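PDB 3WFI: 2-dehydropantoate 2-reductase from Enterococcus faecium, which acts as an NAD-dependent D-mandelate dehydrogenase of the ketopantoate reductase family, probably interconverting D-2-hydroxy acids and 2-oxo acids. Local coordinates for residues H215-A219 and I242-E246; Y185-C189 and F225-A229; N278-S282 and Y294-L298. Residues are numbered along the deposited sequence.

Contact 1 of 3, residues H215-A219 and I242-E246; sequences HKMVA and IAHCE
A histidine–carboxylate hydrogen bond between two packed helices is the distinctive feature here: His215 ND1 donates to Glu246 OE2 at 2.7 Å, with an N-H...O angle of 155°. The setting is the all-helical C-terminal domain of the ketopantoate reductase fold, where helix 214-231 packs against helix 238-246, away from the coenzyme site. Both segments are regular alpha-helix, with i to i+4 bonds from Ala219 N to His215 O (2.8 Å) and from Glu246 N to Ile242 O (2.9 Å). Their axes approach to 10.1 Å and cross obliquely, the N-to-C directions 126° apart, so that the chains still run in opposing senses and the register pairs first residue with last: the CA atoms of His215 and Glu246 are 7.8 Å apart, those of Ala219 and Ile242 6.1 Å. The CA-to-CB bond of His215 points sideways, and the t rotamer (chi1 171°) brings its ring back to the partner helix. Glu246 reaches out in an extended m, t conformation, and its OE2 meets the imidazole at the ring edge, near the ring plane, as an in-plane N-H requires. Beneath this polar link lies an apolar layer. Val218 points across and sets CG1 against Cys245 CB at 3.8 Å, while Ile242, in an m, t rotamer, spans His215 and Ala219, its CG2 4.0 Å from His215 CE1. Thr193 and helix 180-191 continue the packing around Cys245, and Lys216 forms a salt bridge with Glu300 of the second subunit. At the Ala219 end, Ile242 CD1 meets Ala219 CB at 3.9 Å.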
loop_
_atom_site.group_PDB
_atom_site.type_symbol
_atom_site.label_atom_id
_atom_site.label_comp_id
_atom_site.label_asym_id
_atom_site.label_seq_id
_atom_site.Cartn_x
_atom_site.Cartn_y
_atom_site.Cartn_z
ATOM N N HIS B 215 -8.615 11.106 0.000
ATOM C CA HIS B 215 -8.062 12.373 -0.457
ATOM C C HIS B 215 -6.552 12.420 -0.232
ATOM O O HIS B 215 -5.804 12.789 -1.122
ATOM C CB HIS B 215 -8.742 13.572 0.216
ATOM C CG HIS B 215 -8.060 14.867 -0.080
ATOM N ND1 HIS B 215 -8.155 15.486 -1.307
ATOM C CD2 HIS B 215 -7.252 15.647 0.673
ATOM C CE1 HIS B 215 -7.432 16.591 -1.297
ATOM N NE2 HIS B 215 -6.867 16.708 -0.110
ATOM N N LYS B 216 -6.118 12.016 0.959
ATOM C CA LYS B 216 -4.712 11.993 1.270
ATOM C C LYS B 216 -3.951 11.065 0.311
ATOM O O LYS B 216 -2.868 11.405 -0.165
ATOM C CB LYS B 216 -4.482 11.589 2.719
ATOM C CG LYS B 216 -3.027 11.295 3.066
ATOM C CD LYS B 216 -2.139 12.534 2.929
ATOM C CE LYS B 216 -0.788 12.343 3.614
ATOM N NZ LYS B 216 -0.079 11.148 3.103
ATOM N N MET B 217 -4.502 9.897 0.041
ATOM C CA MET B 217 -3.790 8.918 -0.799
ATOM C C MET B 217 -3.694 9.415 -2.247
ATOM O O MET B 217 -2.643 9.328 -2.878
ATOM C CB MET B 217 -4.483 7.561 -0.725
ATOM C CG MET B 217 -4.352 6.915 0.648
ATOM S SD MET B 217 -5.014 5.235 0.752
ATOM C CE MET B 217 -6.780 5.561 0.565
ATOM N N VAL B 218 -4.796 9.956 -2.747
ATOM C CA VAL B 218 -4.830 10.538 -4.083
ATOM C C VAL B 218 -3.841 11.715 -4.169
ATOM O O VAL B 218 -3.043 11.777 -5.093
ATOM C CB VAL B 218 -6.272 10.968 -4.485
ATOM C CG1 VAL B 218 -6.270 11.836 -5.747
ATOM C CG2 VAL B 218 -7.146 9.735 -4.690
ATOM N N ALA B 219 -3.889 12.624 -3.196
ATOM C CA ALA B 219 -3.041 13.810 -3.214
ATOM C C ALA B 219 -1.576 13.452 -3.202
ATOM O O ALA B 219 -0.771 14.065 -3.923
ATOM C CB ALA B 219 -3.361 14.724 -2.044
ATOM N N ILE B 242 -5.816 16.784 -8.826
ATOM C CA ILE B 242 -6.416 16.091 -7.697
ATOM C C ILE B 242 -7.948 16.134 -7.796
ATOM O O ILE B 242 -8.617 15.102 -7.666
ATOM C CB ILE B 242 -5.949 16.681 -6.346
ATOM C CG1 ILE B 242 -4.475 16.351 -6.115
ATOM C CG2 ILE B 242 -6.779 16.120 -5.198
ATOM C CD1 ILE B 242 -3.788 17.191 -5.053
ATOM N N ALA B 243 -8.503 17.319 -8.027
ATOM C CA ALA B 243 -9.969 17.460 -8.175
ATOM C C ALA B 243 -10.485 16.594 -9.326
ATOM O O ALA B 243 -11.539 15.956 -9.222
ATOM C CB ALA B 243 -10.352 18.918 -8.391
ATOM N N HIS B 244 -9.715 16.538 -10.406
ATOM C CA HIS B 244 -10.090 15.719 -11.567
ATOM C C HIS B 244 -10.120 14.218 -11.236
ATOM O O HIS B 244 -11.043 13.499 -11.631
ATOM C CB HIS B 244 -9.137 15.995 -12.731
ATOM C CG HIS B 244 -9.442 15.198 -13.961
ATOM N ND1 HIS B 244 -10.657 15.265 -14.603
ATOM C CD2 HIS B 244 -8.686 14.330 -14.676
ATOM C CE1 HIS B 244 -10.645 14.464 -15.657
ATOM N NE2 HIS B 244 -9.466 13.874 -15.715
ATOM N N CYS B 245 -9.103 13.741 -10.519
ATOM C CA CYS B 245 -9.115 12.376 -9.996
ATOM C C CYS B 245 -10.358 12.127 -9.130
ATOM O O CYS B 245 -11.030 11.097 -9.277
ATOM C CB CYS B 245 -7.852 12.116 -9.166
ATOM S SG CYS B 245 -6.331 12.073 -10.131
ATOM N N GLU B 246 -10.645 13.073 -8.233
ATOM C CA GLU B 246 -11.729 12.924 -7.269
ATOM C C GLU B 246 -13.133 13.058 -7.865
ATOM O O GLU B 246 -14.110 12.606 -7.258
ATOM C CB GLU B 246 -11.518 13.879 -6.086
ATOM C CG GLU B 246 -10.270 13.499 -5.289
ATOM C CD GLU B 246 -10.041 14.355 -4.070
ATOM O OE1 GLU B 246 -10.694 15.398 -3.916
ATOM O OE2 GLU B 246 -9.168 13.994 -3.265
#

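Contact 2 of 3, residues Y185-C189 and F225-A229; sequences YRKAC and FAKVA
Tyr185 opens a segment of helix 180-191 that runs nearly antiparallel to segment 225-229 of helix 214-231, with the axes 10.9 Å apart and their directions 156° apart. The CA atoms pair Tyr185 with Ala229 (7.4 Å) and Cys189 with Phe225 (6.7 Å), and both backbones are alpha-helical. The CA-to-CB bond of the tyrosine points sideways, but with chi1 off its wells at -103° the ring reaches across, so that Ala229 CB sits over one face, 3.6 Å from the Tyr185 ring centroid and 8° off the normal: a textbook CH-pi contact. Tyr185 OH lies 3.6 Å from Val228 CG1 and is hydrogen-bonded to Glu232. Arg186 points away from the partner helix and pairs with Glu240 in a salt bridge. Ala188 then turns toward the partner, its CB 3.8 Å from Phe225 CE2. At Cys189 the Phe225 ring (chi1 -85°, chi2 71°) offers a face to the CA, 4.3 Å from the centroid, while SG lies obliquely at 4.4 Å from that centroid and 3.5 Å from Phe225 CB. These two helices form part of the C-terminal domain core, which helix 278-288 covers through Ile281. No hydrogen bond crosses between the segments: cohesion rests on shape, dispersion, and CH-pi and sulfur-aromatic contacts.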
loop_
_atom_site.group_PDB
_atom_site.type_symbol
_atom_site.label_atom_id
_atom_site.label_comp_id
_atom_site.label_asym_id
_atom_site.label_seq_id
_atom_site.Cartn_x
_atom_site.Cartn_y
_atom_site.Cartn_z
ATOM N N TYR B 185 -0.257 13.245 -18.864
ATOM C CA TYR B 185 0.121 13.155 -17.439
ATOM C C TYR B 185 -1.098 13.277 -16.539
ATOM O O TYR B 185 -1.237 12.518 -15.597
ATOM C CB TYR B 185 1.184 14.187 -17.060
ATOM C CG TYR B 185 2.597 13.621 -16.931
ATOM C CD1 TYR B 185 3.572 13.893 -17.884
ATOM C CD2 TYR B 185 2.968 12.847 -15.816
ATOM C CE1 TYR B 185 4.871 13.385 -17.742
ATOM C CE2 TYR B 185 4.254 12.336 -15.665
ATOM C CZ TYR B 185 5.205 12.605 -16.614
ATOM O OH TYR B 185 6.462 12.070 -16.404
ATOM N N ARG B 186 -2.004 14.194 -16.869
ATOM C CA ARG B 186 -3.231 14.387 -16.087
ATOM C C ARG B 186 -4.100 13.136 -16.096
ATOM O O ARG B 186 -4.595 12.695 -15.056
ATOM C CB ARG B 186 -4.021 15.578 -16.652
ATOM C CG ARG B 186 -5.346 15.884 -15.964
ATOM C CD ARG B 186 -5.762 17.299 -16.354
ATOM N NE ARG B 186 -7.083 17.714 -15.895
ATOM C CZ ARG B 186 -8.230 17.419 -16.499
ATOM N NH1 ARG B 186 -8.257 16.623 -17.566
ATOM N NH2 ARG B 186 -9.369 17.903 -16.007
ATOM N N LYS B 187 -4.290 12.552 -17.275
ATOM C CA LYS B 187 -4.992 11.284 -17.370
ATOM C C LYS B 187 -4.275 10.167 -16.576
ATOM O O LYS B 187 -4.920 9.328 -15.954
ATOM C CB LYS B 187 -5.157 10.884 -18.839
ATOM C CG LYS B 187 -5.756 9.500 -19.070
ATOM C CD LYS B 187 -7.107 9.341 -18.385
ATOM C CE LYS B 187 -7.757 8.004 -18.730
ATOM N NZ LYS B 187 -8.724 7.578 -17.672
ATOM N N ALA B 188 -2.950 10.119 -16.641
ATOM C CA ALA B 188 -2.213 9.051 -15.942
ATOM C C ALA B 188 -2.365 9.153 -14.431
ATOM O O ALA B 188 -2.338 8.124 -13.734
ATOM C CB ALA B 188 -0.738 9.051 -16.335
ATOM N N CYS B 189 -2.532 10.383 -13.928
ATOM C CA CYS B 189 -2.810 10.592 -12.509
ATOM C C CYS B 189 -4.134 9.911 -12.116
ATOM O O CYS B 189 -4.213 9.230 -11.093
ATOM C CB CYS B 189 -2.833 12.092 -12.161
ATOM S SG CYS B 189 -1.201 12.892 -12.166
ATOM N N PHE B 225 3.585 11.970 -9.195
ATOM C CA PHE B 225 3.464 12.173 -10.652
ATOM C C PHE B 225 3.963 13.569 -11.066
ATOM O O PHE B 225 4.710 13.720 -12.039
ATOM C CB PHE B 225 1.998 12.007 -11.104
ATOM C CG PHE B 225 1.582 10.580 -11.375
ATOM C CD1 PHE B 225 1.429 9.664 -10.343
ATOM C CD2 PHE B 225 1.294 10.160 -12.686
ATOM C CE1 PHE B 225 1.014 8.360 -10.596
ATOM C CE2 PHE B 225 0.883 8.860 -12.946
ATOM C CZ PHE B 225 0.734 7.964 -11.896
ATOM N N ALA B 226 3.545 14.586 -10.310
ATOM C CA ALA B 226 3.874 15.985 -10.624
ATOM C C ALA B 226 5.360 16.322 -10.458
ATOM O O ALA B 226 5.911 17.091 -11.243
ATOM C CB ALA B 226 3.032 16.909 -9.779
ATOM N N LYS B 227 5.996 15.759 -9.429
ATOM C CA LYS B 227 7.434 15.951 -9.210
ATOM C C LYS B 227 8.248 15.379 -10.360
ATOM O O LYS B 227 9.196 16.003 -10.838
ATOM C CB LYS B 227 7.886 15.311 -7.892
ATOM C CG LYS B 227 7.758 16.202 -6.687
ATOM C CD LYS B 227 8.345 15.567 -5.426
ATOM C CE LYS B 227 8.075 16.446 -4.194
ATOM N NZ LYS B 227 6.628 16.573 -3.825
ATOM N N VAL B 228 7.858 14.196 -10.813
ATOM C CA VAL B 228 8.496 13.548 -11.934
ATOM C C VAL B 228 8.213 14.312 -13.249
ATOM O O VAL B 228 9.133 14.535 -14.056
ATOM C CB VAL B 228 8.052 12.066 -11.981
ATOM C CG1 VAL B 228 8.230 11.455 -13.343
ATOM C CG2 VAL B 228 8.816 11.280 -10.915
ATOM N N ALA B 229 6.974 14.747 -13.440
ATOM C CA ALA B 229 6.581 15.545 -14.623
ATOM C C ALA B 229 7.343 16.875 -14.703
ATOM O O ALA B 229 7.756 17.296 -15.787
ATOM C CB ALA B 229 5.083 15.789 -14.627
#

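Contact 3 of 3, residues N278-S282 and Y294-L298; sequences NGAIS and YCDFL
This is a close, largely buried helix-helix contact in the C-terminal helical domain, between the start of helix 278-288 and the helix that follows it, 293-308. The axes of the two segments approach to 8.3 Å, and their directions differ by 133° (signed crossing angle -133°). Cys295 and Ser282, both with short side chains, face the partner, and the CA atoms of Asn278 and Cys295 come within 4.9 Å, those of Ser282 and Asp296 within 5.8 Å. Cys295, in the m rotamer, sets its CB 3.6 Å from Asn278 O and its SG 3.7 Å from Ile281 CG2. One turn on, Leu298 also faces Asn278. At the partly exposed end Ser282 OG, with chi1 in m, donates to Asp296 OD1 at 2.6 Å. The CA-to-CB bond of Asp296 points away, and its m rotamer swings the carboxylate back. Thr292 also hydrogen-bonds to Asp296 OD1, and a water lies 3.0 Å from that atom and 3.3 Å from Ser282 O. Tyr294 and Phe297 take no part in this crossing; they stack with Phe297 and Tyr294, respectively, of the second subunit. The chemistry thus divides: packing around the Cys295 thiol, against Ile281 and Asn278, fills the tight part, while a short serine-aspartate hydrogen bond joins the helices where a water also bonds.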
loop_
_atom_site.group_PDB
_atom_site.type_symbol
_atom_site.label_atom_id
_atom_site.label_comp_id
_atom_site.label_asym_id
_atom_site.label_seq_id
_atom_site.Cartn_x
_atom_site.Cartn_y
_atom_site.Cartn_z
ATOM N N ASN B 278 1.712 3.355 -12.358
ATOM C CA ASN B 278 2.518 3.762 -11.209
ATOM C C ASN B 278 3.981 3.333 -11.364
ATOM O O ASN B 278 4.884 4.022 -10.901
ATOM C CB ASN B 278 1.904 3.237 -9.906
ATOM C CG ASN B 278 0.524 3.812 -9.656
ATOM O OD1 ASN B 278 0.378 4.803 -8.939
ATOM N ND2 ASN B 278 -0.493 3.234 -10.296
ATOM N N GLY B 279 4.203 2.174 -11.987
ATOM C CA GLY B 279 5.556 1.645 -12.205
ATOM C C GLY B 279 6.404 2.551 -13.067
ATOM O O GLY B 279 7.614 2.670 -12.865
ATOM N N ALA B 280 5.761 3.206 -14.033
ATOM C CA ALA B 280 6.460 4.113 -14.941
ATOM C C ALA B 280 6.952 5.316 -14.165
ATOM O O ALA B 280 8.067 5.788 -14.372
ATOM C CB ALA B 280 5.527 4.528 -16.084
ATOM N N ILE B 281 6.120 5.795 -13.238
ATOM C CA ILE B 281 6.510 6.896 -12.352
ATOM C C ILE B 281 7.634 6.459 -11.396
ATOM O O ILE B 281 8.575 7.232 -11.151
ATOM C CB ILE B 281 5.289 7.451 -11.588
ATOM C CG1 ILE B 281 4.263 8.040 -12.571
ATOM C CG2 ILE B 281 5.701 8.485 -10.547
ATOM C CD1 ILE B 281 4.829 9.036 -13.561
ATOM N N SER B 282 7.556 5.230 -10.882
ATOM C CA SER B 282 8.642 4.690 -10.044
ATOM C C SER B 282 9.967 4.651 -10.804
ATOM O O SER B 282 10.987 5.062 -10.284
ATOM C CB SER B 282 8.304 3.293 -9.539
ATOM O OG SER B 282 7.177 3.334 -8.665
ATOM N N TYR B 294 4.753 6.048 -2.695
ATOM C CA TYR B 294 3.369 5.578 -2.848
ATOM C C TYR B 294 3.208 4.817 -4.170
ATOM O O TYR B 294 2.558 3.790 -4.217
ATOM C CB TYR B 294 2.343 6.731 -2.737
ATOM C CG TYR B 294 1.944 7.110 -1.313
ATOM C CD1 TYR B 294 2.881 7.205 -0.290
ATOM C CD2 TYR B 294 0.615 7.370 -1.001
ATOM C CE1 TYR B 294 2.507 7.569 0.987
ATOM C CE2 TYR B 294 0.221 7.724 0.274
ATOM C CZ TYR B 294 1.172 7.820 1.269
ATOM O OH TYR B 294 0.807 8.175 2.543
ATOM N N CYS B 295 3.832 5.298 -5.242
ATOM C CA CYS B 295 3.812 4.571 -6.524
ATOM C C CYS B 295 4.542 3.237 -6.392
ATOM O O CYS B 295 4.070 2.218 -6.907
ATOM C CB CYS B 295 4.416 5.414 -7.662
ATOM S SG CYS B 295 3.392 6.788 -8.252
ATOM N N ASP B 296 5.669 3.236 -5.678
ATOM C CA ASP B 296 6.411 1.983 -5.392
ATOM C C ASP B 296 5.513 0.975 -4.641
ATOM O O ASP B 296 5.365 -0.179 -5.043
ATOM C CB ASP B 296 7.648 2.267 -4.545
ATOM C CG ASP B 296 8.695 3.149 -5.255
ATOM O OD1 ASP B 296 8.531 3.528 -6.448
ATOM O OD2 ASP B 296 9.685 3.502 -4.580
ATOM N N PHE B 297 4.926 1.437 -3.545
ATOM C CA PHE B 297 4.121 0.587 -2.637
ATOM C C PHE B 297 2.838 0.089 -3.304
ATOM O O PHE B 297 2.497 -1.090 -3.195
ATOM C CB PHE B 297 3.795 1.375 -1.365
ATOM C CG PHE B 297 3.394 0.537 -0.167
ATOM C CD1 PHE B 297 2.970 1.175 0.988
ATOM C CD2 PHE B 297 3.476 -0.857 -0.155
ATOM C CE1 PHE B 297 2.607 0.463 2.108
ATOM C CE2 PHE B 297 3.105 -1.573 0.967
ATOM C CZ PHE B 297 2.668 -0.920 2.102
ATOM N N LEU B 298 2.137 0.976 -3.997
ATOM C CA LEU B 298 0.913 0.597 -4.681
ATOM C C LEU B 298 1.216 -0.462 -5.746
ATOM O O LEU B 298 0.467 -1.423 -5.904
ATOM C CB LEU B 298 0.221 1.817 -5.301
ATOM C CG LEU B 298 -1.193 1.578 -5.842
ATOM C CD1 LEU B 298 -2.077 0.866 -4.825
ATOM C CD2 LEU B 298 -1.841 2.885 -6.259
HETATM O O HOH W 1 11.301 4.318 -7.130
#

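Overall arrangement
The three contacts illustrate how one long helix can organise a domain. Helix 214-231 contributes its early turn to contact 1 and its later turns to contact 2; the centres of these contacts lie 12 Å apart, and Cys245 SG approaches Cys189 C at 3.7 Å between them. Phe225 then carries contact 2 into contact 3, also 12 Å away, with Phe225 CE2 3.5 Å from Ile281 CG1 and CE1 3.7 Å from Cys295 SG. Contacts 1 and 3, 16 Å apart, both touch the second subunit. Toward the coenzyme site, empty in this chain, the Ala188 side chain is about 9 Å from that of Asn105, and the Asn278 side chain about 9 Å from that of Glu273, both NAD-binding residues of this protein, whereas contact 1 is remote.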